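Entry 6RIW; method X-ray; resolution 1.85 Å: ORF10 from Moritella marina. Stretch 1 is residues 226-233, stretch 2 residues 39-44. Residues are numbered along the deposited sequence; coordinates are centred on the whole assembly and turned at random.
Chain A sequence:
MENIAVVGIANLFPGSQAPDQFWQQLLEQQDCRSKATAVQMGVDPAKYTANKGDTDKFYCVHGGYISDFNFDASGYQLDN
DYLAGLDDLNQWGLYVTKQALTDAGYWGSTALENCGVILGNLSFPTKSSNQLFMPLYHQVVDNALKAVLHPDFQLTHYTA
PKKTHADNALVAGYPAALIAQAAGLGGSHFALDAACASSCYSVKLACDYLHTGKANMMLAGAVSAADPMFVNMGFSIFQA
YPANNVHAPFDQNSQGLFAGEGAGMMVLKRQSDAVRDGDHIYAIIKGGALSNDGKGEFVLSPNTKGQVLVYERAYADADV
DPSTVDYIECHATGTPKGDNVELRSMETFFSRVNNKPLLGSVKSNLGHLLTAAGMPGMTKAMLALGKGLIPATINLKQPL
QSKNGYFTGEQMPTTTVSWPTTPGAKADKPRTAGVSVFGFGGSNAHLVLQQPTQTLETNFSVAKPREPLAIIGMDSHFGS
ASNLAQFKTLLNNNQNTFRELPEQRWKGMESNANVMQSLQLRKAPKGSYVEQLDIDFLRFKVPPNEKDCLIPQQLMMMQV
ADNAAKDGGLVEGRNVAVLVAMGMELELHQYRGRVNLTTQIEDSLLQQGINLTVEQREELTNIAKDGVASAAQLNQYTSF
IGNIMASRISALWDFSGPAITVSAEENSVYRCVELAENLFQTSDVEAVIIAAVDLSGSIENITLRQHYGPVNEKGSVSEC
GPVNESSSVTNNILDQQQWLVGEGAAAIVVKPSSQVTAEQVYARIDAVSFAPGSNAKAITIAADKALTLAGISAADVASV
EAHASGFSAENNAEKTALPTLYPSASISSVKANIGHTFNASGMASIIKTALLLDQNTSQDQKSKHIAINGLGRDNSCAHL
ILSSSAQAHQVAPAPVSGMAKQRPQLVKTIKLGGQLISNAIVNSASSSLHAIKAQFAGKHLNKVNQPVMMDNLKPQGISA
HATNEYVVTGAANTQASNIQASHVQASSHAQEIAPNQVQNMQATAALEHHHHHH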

# COMPACT_ATOMS: atom_id res chain seq x y z
N ALA A 226 -2.11 9.16 -6.17
CA ALA A 226 -3.23 8.42 -6.73
C ALA A 226 -3.99 9.26 -7.75
O ALA A 226 -3.92 10.50 -7.76
CB ALA A 226 -4.19 8.01 -5.60
N ASP A 227 -4.74 8.58 -8.61
CA ASP A 227 -5.65 9.21 -9.55
C ASP A 227 -6.57 10.16 -8.78
O ASP A 227 -7.37 9.72 -7.95
CB ASP A 227 -6.46 8.14 -10.30
CG ASP A 227 -7.52 8.73 -11.23
OD1 ASP A 227 -7.59 9.97 -11.39
OD2 ASP A 227 -8.29 7.93 -11.82
N PRO A 228 -6.45 11.47 -9.01
CA PRO A 228 -7.29 12.42 -8.28
C PRO A 228 -8.79 12.17 -8.41
O PRO A 228 -9.54 12.47 -7.46
CB PRO A 228 -6.90 13.78 -8.89
CG PRO A 228 -5.46 13.57 -9.36
CD PRO A 228 -5.45 12.13 -9.87
N MET A 229 -9.25 11.62 -9.54
CA MET A 229 -10.68 11.31 -9.65
C MET A 229 -11.08 10.23 -8.66
O MET A 229 -12.15 10.30 -8.04
CB MET A 229 -11.04 10.89 -11.07
CG MET A 229 -12.52 10.56 -11.21
SD MET A 229 -12.97 9.84 -12.80
CE MET A 229 -12.69 11.27 -13.83
N PHE A 230 -10.22 9.22 -8.48
CA PHE A 230 -10.48 8.16 -7.51
C PHE A 230 -10.50 8.71 -6.10
O PHE A 230 -11.37 8.35 -5.29
CB PHE A 230 -9.41 7.07 -7.64
CG PHE A 230 -9.71 5.81 -6.86
CD1 PHE A 230 -9.29 5.68 -5.54
CD2 PHE A 230 -10.39 4.76 -7.46
CE1 PHE A 230 -9.56 4.52 -4.81
CE2 PHE A 230 -10.66 3.59 -6.75
CZ PHE A 230 -10.25 3.47 -5.42
N VAL A 231 -9.55 9.62 -5.79
CA VAL A 231 -9.47 10.22 -4.46
C VAL A 231 -10.69 11.08 -4.17
O VAL A 231 -11.29 11.03 -3.08
CB VAL A 231 -8.18 11.04 -4.33
CG1 VAL A 231 -8.20 11.87 -3.05
CG2 VAL A 231 -6.96 10.12 -4.38
N ASN A 232 -11.06 11.93 -5.12
CA ASN A 232 -12.10 12.90 -4.85
C ASN A 232 -13.48 12.26 -4.84
O ASN A 232 -14.36 12.70 -4.09
CB ASN A 232 -12.02 14.04 -5.87
CG ASN A 232 -10.88 15.00 -5.58
OD1 ASN A 232 -9.82 14.61 -5.04
ND2 ASN A 232 -11.10 16.28 -5.89
N MET A 233 -13.70 11.24 -5.67
CA MET A 233 -14.94 10.47 -5.55
C MET A 233 -15.04 9.83 -4.17
O MET A 233 -16.13 9.78 -3.58
CB MET A 233 -15.01 9.40 -6.65
CG MET A 233 -15.24 9.96 -8.04
SD MET A 233 -16.83 10.83 -8.21
CE MET A 233 -16.64 11.53 -9.86
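Stretch 2 (39-44) VQMGVD

No direct hydrogen bond joins the two stretches; the polar link between them is a single water, held by two acceptors at the place where one helix begins and the other ends. Water 1 donates to Asp 227 OD1 and to Gln 40 O, each at 2.7 Å from its oxygen. Asp 227 OD1 and Gln 40 O are themselves 4.4 Å apart, and since both are acceptors the water supplies the hydrogens that neither of them can offer the other.

Asp 227 thereby serves two purposes. It occupies the N-cap position of the helix that starts at Pro 228 and continues beyond Met 233, and its OD1 accepts from Met 229 N at 3.0 Å, satisfying an amide that has no carbonyl of a preceding helical turn to bind. Its side chain is in the t rotamer; the CA-to-CB bond points sideways to stretch 2, but the carboxylate comes nearer to it. The other carboxylate oxygen, OD2, is hydrogen-bonded elsewhere in the structure. Behind the cap the helix is regular: Val 231 N bonds to Asp 227 O at 3.1 Å, Asn 232 N to Pro 228 O at 2.8 Å and Met 233 N to Met 229 O at 3.0 Å.

Stretch 2 brings the end of a helix to this first turn. Residues 39-41 are helical, and Gly 42, with phi/psi of 68/7, is the first residue to leave the helical region; positive phi of this kind favours glycine. Val 43 then takes up an extended conformation (-148/167), and the chain runs on through Asp 44. The two stretches run in broadly the same direction. The backbones come closest at Met 229 and Met 41, whose CA atoms lie 5.5 Å apart.

Around that point the packing is largely apolar. Pro 228 points toward stretch 2 and rests on the last helical residues: its CD lies 3.3 Å from Gln 40 O, and its CG 3.8 Å from Gln 40 CB. The remainder of the Gln 40 side chain leads away from stretch 1. Met 41 has more of its surface covered than any other residue of the contact; its CA-to-CB bond points sideways to stretch 1, but the end of the side chain comes nearer to it. With chi1 and chi2 both m and chi3 t, it places SD 3.5 Å from Met 229 N, 3.9 Å from Pro 228 CB and 4.0 Å from Met 229 CB. The methyl group continues along the helix, so that Met 41 CE reaches to 3.6 Å from Asn 232 ND2, one turn beyond Pro 228.

Met 229 extends in turn along stretch 2. Its chi1 and chi2 are both t, and the long side chain brings CE to 3.5 Å from CG2 of Val 43, which points toward stretch 1. The contact is small, burying 285 Å² in total, yet the residues that touch are at least 186 positions apart in sequence.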

# COMPACT_ATOMS: atom_id res chain seq x y z
N VAL A 39 -5.67 18.51 -15.95
CA VAL A 39 -4.33 17.99 -15.68
C VAL A 39 -4.39 16.93 -14.58
O VAL A 39 -3.67 15.92 -14.63
CB VAL A 39 -3.36 19.13 -15.31
CG1 VAL A 39 -2.01 18.54 -14.93
CG2 VAL A 39 -3.19 20.07 -16.49
N GLN A 40 -5.25 17.15 -13.59
CA GLN A 40 -5.41 16.18 -12.51
C GLN A 40 -6.37 15.07 -12.90
O GLN A 40 -6.11 13.90 -12.61
CB GLN A 40 -5.90 16.89 -11.24
CG GLN A 40 -4.81 17.59 -10.47
CD GLN A 40 -4.43 18.92 -11.11
OE1 GLN A 40 -5.31 19.69 -11.53
NE2 GLN A 40 -3.13 19.18 -11.23
N MET A 41 -7.49 15.41 -13.54
CA MET A 41 -8.58 14.45 -13.69
C MET A 41 -8.58 13.70 -15.02
O MET A 41 -9.29 12.70 -15.12
CB MET A 41 -9.94 15.16 -13.53
CG MET A 41 -10.11 15.91 -12.21
SD MET A 41 -10.16 14.75 -10.81
CE MET A 41 -10.23 15.90 -9.41
N GLY A 42 -7.82 14.16 -16.02
CA GLY A 42 -7.84 13.55 -17.35
C GLY A 42 -9.14 13.76 -18.10
O GLY A 42 -9.35 13.16 -19.17
N VAL A 43 -10.04 14.56 -17.52
CA VAL A 43 -11.34 14.91 -18.08
C VAL A 43 -11.64 16.33 -17.60
O VAL A 43 -10.99 16.85 -16.69
CB VAL A 43 -12.47 13.97 -17.59
CG1 VAL A 43 -12.29 12.54 -18.11
CG2 VAL A 43 -12.51 14.00 -16.07
N ASP A 44 -12.65 16.96 -18.20
CA ASP A 44 -13.14 18.25 -17.72
C ASP A 44 -13.79 18.07 -16.35
O ASP A 44 -14.82 17.39 -16.27
CB ASP A 44 -14.13 18.83 -18.74
CG ASP A 44 -14.83 20.12 -18.27
OD1 ASP A 44 -14.52 20.65 -17.18
OD2 ASP A 44 -15.70 20.61 -19.03
O HOH W 1 -6.74 11.44 -13.48